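Local coordinates for malate dehydrogenase (Entamoeba histolytica, PDB 3I0P) that catalyses the NAD-dependent interconversion of malate and oxaloacetate, as a member of the malate/L-lactate dehydrogenase family, at the interface of chains A and B. Numbering follows the deposited sequence. Chains: chain A/B, Malate dehydrogenase.

The interface of chains A and B. Residues chain A 140, 142, 168, 170, 289; chain B 253, 257, 287.
A helix-on-sheet hydrophobic interface joins two copies of this malate/L-lactate dehydrogenase family member: helix 244-259 of chain B lays B:Phe253 and B:Met257 against isoleucines from three strands of chain A, 139-145, 166-170 and 282-290. The full interface is two-fold symmetric, so the patch occurs twice and probably helps hold a dimer together. B:Phe253 and B:Met257 are four residues apart, about one helical turn, and therefore point to the same side. B:Phe253 directs its ring at the sheet through a chi1 of 165°, which sets CG opposite the backbone N. A:Ile168 CD1 lies over one ring face, displaced toward the rim, while its other branch, CG2, reaches B:Phe253 CD1 at 3.6 Å. A:Ile142 approaches the far end of the ring, its CD1 standing 3.9 Å from B:Phe253 CZ. Both isoleucines meet the phenylalanine roughly at a right angle, and a broad aromatic ring suits this place because it can touch both at once. B:Met257, further along the helix, meets A:Ile140 on strand 139-145 and A:Ile289 on strand 282-290. Its unbranched chain bends at chi2 and again at chi3 (-87°). SD thereby lies 4.0 Å from A:Ile140 CD1. The terminal methyl CE is 4.1 Å from A:Ile289 CD1. A flexible thioether suits this place because its SD-CE end can lie across two methyl groups on separate strands. Beta-branched isoleucine suits the extended backbone and offers a long CD1 arm toward the partner. At the margin, B:Ile287 on chain B's strand 282-290 places CD1 4.3 Å from A:Ile289 CD1 on the same strand of chain A.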
loop_
_atom_site.group_PDB
_atom_site.type_symbol
_atom_site.label_atom_id
_atom_site.label_comp_id
_atom_site.label_asym_id
_atom_site.label_seq_id
_atom_site.Cartn_x
_atom_site.Cartn_y
_atom_site.Cartn_z
ATOM N N ILE A 140 -4.233 -10.001 -10.716
ATOM C CA ILE A 140 -4.156 -8.902 -9.766
ATOM C C ILE A 140 -3.220 -7.895 -10.408
ATOM O O ILE A 140 -2.139 -8.272 -10.851
ATOM C CB ILE A 140 -3.575 -9.368 -8.410
ATOM C CG1 ILE A 140 -4.570 -10.285 -7.686
ATOM C CG2 ILE A 140 -3.231 -8.178 -7.522
ATOM C CD1 ILE A 140 -3.931 -11.311 -6.729
ATOM N N ILE A 142 -1.164 -4.235 -9.891
ATOM C CA ILE A 142 -0.679 -3.211 -8.975
ATOM C C ILE A 142 0.210 -2.268 -9.769
ATOM O O ILE A 142 1.085 -2.712 -10.518
ATOM C CB ILE A 142 0.115 -3.825 -7.784
ATOM C CG1 ILE A 142 -0.757 -4.829 -7.009
ATOM C CG2 ILE A 142 0.657 -2.720 -6.874
ATOM C CD1 ILE A 142 0.003 -5.710 -6.019
ATOM N N ILE A 168 -4.704 -0.653 -7.376
ATOM C CA ILE A 168 -4.726 -2.105 -7.213
ATOM C C ILE A 168 -6.025 -2.640 -7.792
ATOM O O ILE A 168 -7.112 -2.306 -7.298
ATOM C CB ILE A 168 -4.653 -2.521 -5.721
ATOM C CG1 ILE A 168 -3.420 -1.926 -5.047
ATOM C CG2 ILE A 168 -4.674 -4.050 -5.577
ATOM C CD1 ILE A 168 -3.612 -1.691 -3.571
ATOM N N ILE A 170 -8.281 -6.017 -8.733
ATOM C CA ILE A 170 -8.431 -7.423 -8.373
ATOM C C ILE A 170 -9.726 -7.986 -8.955
ATOM O O ILE A 170 -10.804 -7.404 -8.753
ATOM C CB ILE A 170 -8.409 -7.615 -6.827
ATOM C CG1 ILE A 170 -7.020 -7.272 -6.264
ATOM C CG2 ILE A 170 -8.846 -9.043 -6.444
ATOM C CD1 ILE A 170 -6.982 -7.016 -4.786
ATOM N N ILE A 289 -0.117 -10.239 -11.456
ATOM C CA ILE A 289 -0.020 -11.533 -10.791
ATOM C C ILE A 289 -1.117 -12.439 -11.337
ATOM O O ILE A 289 -2.300 -12.118 -11.239
ATOM C CB ILE A 289 -0.188 -11.401 -9.254
ATOM C CG1 ILE A 289 0.966 -10.601 -8.660
ATOM C CG2 ILE A 289 -0.321 -12.780 -8.589
ATOM C CD1 ILE A 289 0.629 -9.971 -7.356
ATOM N N PHE B 253 -7.152 -5.005 0.606
ATOM C CA PHE B 253 -6.067 -5.488 -0.246
ATOM C C PHE B 253 -5.286 -6.568 0.486
ATOM O O PHE B 253 -5.148 -7.691 -0.005
ATOM C CB PHE B 253 -5.151 -4.325 -0.661
ATOM C CG PHE B 253 -3.821 -4.752 -1.244
ATOM C CD1 PHE B 253 -3.754 -5.461 -2.441
ATOM C CD2 PHE B 253 -2.626 -4.418 -0.601
ATOM C CE1 PHE B 253 -2.517 -5.841 -2.972
ATOM C CE2 PHE B 253 -1.384 -4.793 -1.132
ATOM C CZ PHE B 253 -1.334 -5.500 -2.315
ATOM N N MET B 257 -5.144 -10.614 -0.553
ATOM C CA MET B 257 -3.833 -11.208 -0.818
ATOM C C MET B 257 -3.523 -12.335 0.163
ATOM O O MET B 257 -2.873 -13.315 -0.199
ATOM C CB MET B 257 -2.721 -10.142 -0.736
ATOM C CG MET B 257 -2.833 -9.007 -1.746
ATOM S SD MET B 257 -2.460 -9.552 -3.415
ATOM C CE MET B 257 -0.677 -9.351 -3.467
ATOM N N ILE B 287 5.886 -11.568 -1.261
ATOM C CA ILE B 287 6.324 -11.228 -2.606
ATOM C C ILE B 287 7.792 -10.827 -2.577
ATOM O O ILE B 287 8.208 -10.062 -1.717
ATOM C CB ILE B 287 5.486 -10.067 -3.202
ATOM C CG1 ILE B 287 4.014 -10.455 -3.320
ATOM C CG2 ILE B 287 6.038 -9.609 -4.574
ATOM C CD1 ILE B 287 3.158 -9.347 -3.908
#